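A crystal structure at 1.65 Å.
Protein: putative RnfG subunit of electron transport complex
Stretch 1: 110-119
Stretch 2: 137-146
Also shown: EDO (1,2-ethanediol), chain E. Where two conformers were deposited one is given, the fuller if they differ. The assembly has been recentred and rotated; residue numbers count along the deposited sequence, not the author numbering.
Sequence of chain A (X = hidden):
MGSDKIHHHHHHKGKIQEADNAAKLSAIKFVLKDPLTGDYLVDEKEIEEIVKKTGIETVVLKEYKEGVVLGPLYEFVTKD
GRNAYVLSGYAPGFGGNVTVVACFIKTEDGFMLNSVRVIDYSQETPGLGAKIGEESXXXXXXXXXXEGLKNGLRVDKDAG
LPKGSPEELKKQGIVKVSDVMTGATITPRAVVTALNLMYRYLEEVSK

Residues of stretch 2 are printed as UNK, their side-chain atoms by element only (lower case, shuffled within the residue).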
# COMPACT_ATOMS: atom_id res chain seq x y z
N GLY A 110 2.05 -3.11 -15.31
CA GLY A 110 1.81 -3.61 -13.96
C GLY A 110 1.15 -2.55 -13.10
O GLY A 110 0.11 -2.02 -13.44
N PHE A 111 1.79 -2.25 -12.00
CA PHE A 111 1.25 -1.33 -11.05
C PHE A 111 2.43 -0.64 -10.42
O PHE A 111 3.52 -1.20 -10.36
CB PHE A 111 0.48 -2.06 -9.94
CG PHE A 111 -0.82 -2.66 -10.36
CD1 PHE A 111 -1.97 -1.92 -10.28
CD2 PHE A 111 -0.90 -3.98 -10.83
CE1 PHE A 111 -3.18 -2.44 -10.68
CE2 PHE A 111 -2.10 -4.50 -11.21
CZ PHE A 111 -3.23 -3.74 -11.13
N MSE A 112 2.17 0.56 -9.91
CA MSE A 112 3.11 1.20 -9.02
C MSE A 112 2.47 1.31 -7.64
O MSE A 112 1.25 1.36 -7.52
CB MSE A 112 3.57 2.57 -9.54
CG MSE A 112 2.56 3.65 -9.39
SE MSE A 112 3.18 5.31 -10.06
CE MSE A 112 3.32 4.88 -11.89
N LEU A 113 3.29 1.24 -6.61
CA LEU A 113 2.86 1.45 -5.23
C LEU A 113 2.91 2.95 -4.92
O LEU A 113 4.00 3.55 -4.90
CB LEU A 113 3.74 0.70 -4.23
CG LEU A 113 3.43 0.94 -2.76
CD1 LEU A 113 1.95 0.59 -2.41
CD2 LEU A 113 4.37 0.13 -1.85
N ASN A 114 1.73 3.57 -4.74
CA ASN A 114 1.68 5.01 -4.49
C ASN A 114 1.96 5.36 -3.05
O ASN A 114 2.68 6.31 -2.79
CB ASN A 114 0.30 5.55 -4.88
CG ASN A 114 0.19 7.07 -4.76
OD1 ASN A 114 0.79 7.79 -5.57
ND2 ASN A 114 -0.61 7.57 -3.77
N SER A 115 1.30 4.67 -2.12
CA SER A 115 1.34 5.05 -0.72
C SER A 115 0.84 3.97 0.17
O SER A 115 0.17 3.05 -0.27
CB SER A 115 0.56 6.35 -0.49
OG SER A 115 0.60 6.83 0.83
N VAL A 116 1.20 4.07 1.43
CA VAL A 116 0.92 3.05 2.43
C VAL A 116 0.60 3.74 3.74
O VAL A 116 1.22 4.77 4.06
CB VAL A 116 2.20 2.18 2.68
CG1 VAL A 116 1.94 1.13 3.73
CG2 VAL A 116 2.71 1.59 1.39
N ARG A 117 -0.33 3.17 4.51
CA ARG A 117 -0.60 3.63 5.88
C ARG A 117 -0.87 2.41 6.73
O ARG A 117 -1.80 1.66 6.43
CB ARG A 117 -1.82 4.56 5.91
CG ARG A 117 -2.28 4.95 7.32
CD ARG A 117 -1.42 6.05 7.90
NE ARG A 117 -2.10 7.35 7.82
CZ ARG A 117 -1.50 8.53 7.71
NH1 ARG A 117 -0.17 8.63 7.62
NH2 ARG A 117 -2.25 9.63 7.65
N VAL A 118 -0.09 2.23 7.78
CA VAL A 118 -0.25 1.12 8.69
C VAL A 118 -1.14 1.63 9.80
O VAL A 118 -0.84 2.67 10.42
CB VAL A 118 1.15 0.66 9.24
CG1 VAL A 118 0.98 -0.54 10.12
CG2 VAL A 118 2.10 0.33 8.09
N ILE A 119 -2.25 0.94 10.05
CA ILE A 119 -3.17 1.31 11.14
C ILE A 119 -2.98 0.32 12.29
O ILE A 119 -3.13 -0.87 12.14
CB ILE A 119 -4.67 1.28 10.74
CG1 ILE A 119 -4.96 2.13 9.51
CG2 ILE A 119 -5.51 1.82 11.87
CD1 ILE A 119 -6.29 1.80 8.89
N UNK A 137 8.73 7.16 9.25
CA UNK A 137 9.27 5.83 8.99
C UNK A 137 8.49 5.18 7.85
O UNK A 137 9.03 4.53 6.97
c UNK A 137 9.63 3.49 9.94
c UNK A 137 9.17 4.91 10.26
c UNK A 137 9.97 4.61 12.67
c UNK A 137 10.01 5.47 11.41
N UNK A 138 7.17 5.37 7.87
CA UNK A 138 6.32 4.74 6.87
C UNK A 138 6.61 5.25 5.45
O UNK A 138 6.35 4.54 4.46
c UNK A 138 4.43 3.97 8.41
n UNK A 138 2.81 4.24 10.18
o UNK A 138 2.07 4.22 8.07
c UNK A 138 2.99 4.16 8.87
c UNK A 138 4.83 4.87 7.22
N UNK A 139 7.14 6.47 5.32
CA UNK A 139 7.45 7.02 3.99
C UNK A 139 8.63 6.30 3.35
O UNK A 139 8.87 6.46 2.19
n UNK A 139 5.47 11.46 4.93
n UNK A 139 4.22 11.33 2.99
c UNK A 139 4.32 11.61 4.27
n UNK A 139 3.26 12.07 4.90
c UNK A 139 6.46 9.34 4.28
c UNK A 139 6.67 10.87 4.35
c UNK A 139 7.70 8.54 4.04
N UNK A 140 9.36 5.50 4.12
CA UNK A 140 10.43 4.68 3.55
C UNK A 140 9.86 3.60 2.61
O UNK A 140 10.60 3.06 1.79
c UNK A 140 13.05 5.72 4.83
c UNK A 140 11.26 3.99 4.66
n UNK A 140 13.92 6.54 5.68
c UNK A 140 12.01 4.94 5.59
c UNK A 140 15.04 6.12 6.27
n UNK A 140 15.74 6.98 7.00
n UNK A 140 15.46 4.87 6.18
N UNK A 141 8.55 3.34 2.73
CA UNK A 141 7.90 2.24 2.00
C UNK A 141 7.28 2.66 0.65
O UNK A 141 6.79 1.80 -0.09
c UNK A 141 7.75 -1.21 5.17
c UNK A 141 7.76 1.53 5.17
c UNK A 141 8.19 -0.54 6.28
c UNK A 141 7.29 0.85 4.05
c UNK A 141 6.80 1.61 2.86
c UNK A 141 8.20 0.84 6.29
c UNK A 141 7.30 -0.52 4.06
N UNK A 142 7.25 3.95 0.33
CA UNK A 142 6.60 4.40 -0.90
C UNK A 142 7.14 5.73 -1.39
O UNK A 142 7.71 6.49 -0.60
c UNK A 142 4.54 5.10 1.67
c UNK A 142 5.11 4.54 -0.68
c UNK A 142 4.17 5.97 2.66
c UNK A 142 3.97 7.29 2.37
c UNK A 142 4.17 7.74 1.11
c UNK A 142 4.56 6.86 0.10
c UNK A 142 4.75 5.52 0.39
N UNK A 143 6.96 6.03 -2.67
CA UNK A 143 6.37 5.21 -3.72
C UNK A 143 7.40 4.18 -4.22
O UNK A 143 8.62 4.35 -4.01
c UNK A 143 7.04 7.28 -4.66
c UNK A 143 7.44 7.32 -3.21
c UNK A 143 6.02 6.23 -4.80
N UNK A 144 6.92 3.15 -4.92
CA UNK A 144 7.77 2.16 -5.57
C UNK A 144 7.29 1.98 -7.00
O UNK A 144 6.08 1.75 -7.23
c UNK A 144 8.58 -0.25 -5.59
c UNK A 144 8.34 0.96 -3.32
c UNK A 144 7.78 0.81 -4.80
N UNK A 145 8.20 2.09 -7.98
CA UNK A 145 7.77 1.99 -9.37
C UNK A 145 7.49 0.52 -9.76
O UNK A 145 7.79 -0.41 -9.01
c UNK A 145 8.95 2.57 -10.13
c UNK A 145 9.65 2.32 -7.85
c UNK A 145 10.14 2.34 -9.25
N UNK A 146 6.86 0.30 -10.92
CA UNK A 146 6.51 -1.03 -11.30
C UNK A 146 7.64 -2.07 -11.30
O UNK A 146 7.39 -3.18 -10.85
c UNK A 146 6.43 1.30 -11.92
c UNK A 146 5.95 -0.86 -12.71
c UNK A 146 5.54 0.53 -12.80
C1 EDO E . 1.52 12.59 0.77
O1 EDO E . 2.08 11.32 1.05
C2 EDO E . 0.59 13.02 1.88
O2 EDO E . 1.32 13.40 3.05
O HOH W 1 4.38 -3.87 -11.73
O HOH W 2 1.90 6.39 6.17

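Position 137 carries four carbons, forked at the first with one arm two carbons long, and touches nothing on stretch 1; the beta-branched pattern identifies I137. At position 138 three carbons run out in line, the third bearing one oxygen and one nitrogen, the amide of Q138. Its CA-to-CB bond points toward the strand, and OE1 accepts a hydrogen bond from V118 N at 3.0 Å, nearly linear at 173°. Water 2 donates to both Q138 OE1 (2.9 Å) and V116 O (2.7 Å), so the same carbonyl is tied to the strand twice.

Position 139 has three carbons, a nitrogen, and a carbon with two further nitrogens: a guanidinium, hence R139. It makes no contact with the strand but grips the ethanediol, with NH1 2.9 Å from EDO O1 and NH2 3.0 Å from EDO O2. The same atoms recur at position 140, out of reach of stretch 1; this is R140, whose guanidinium is hydrogen-bonded elsewhere in the structure.

Position 141 shows one carbon followed by a six-carbon ring without a hydroxyl, so it is F141. Its CB lies 4.3 Å from V116 CG2, while the ring leads away. Position 142 has the same seven carbons, but here the ring lies against the strand: F142. S115 CA sits over one ring face, 3.9 Å from the centroid of the F142 ring in a CH-pi contact, and V116 CB approaches F142 CD2 at 3.9 Å.

At position 143 three carbons close a ring onto the backbone nitrogen, giving P143, preceded by a cis peptide bond; its CA is 3.1 Å from L113 O. Position 144 has one carbon bearing two others, the short fork of V144, and its CB packs 4.1 Å from L113 CB. Three carbons again close onto nitrogen at position 145, which is P145, with CA-to-CB directed away from the strand and the residue at the N-cap position of a helix. Position 146 repeats that ring: P146, whose CD meets M112 CB at 3.9 Å and whose CA makes a CA-H...O contact with F111 O at 3.1 Å.

The contact combines a short backbone link with side-chain packing. L113 and V144 form a single antiparallel bridge, L113 N to V144 O and V144 N to L113 O both measuring 2.9 Å. Flanking prolines lack amide hydrogens and cannot donate in such a pairing. Beyond the bridge, F142 covers S115 and V116, and Q138 engages V118 through its side chain.

Stretch 2 (137-146) IQRRFFPVPP
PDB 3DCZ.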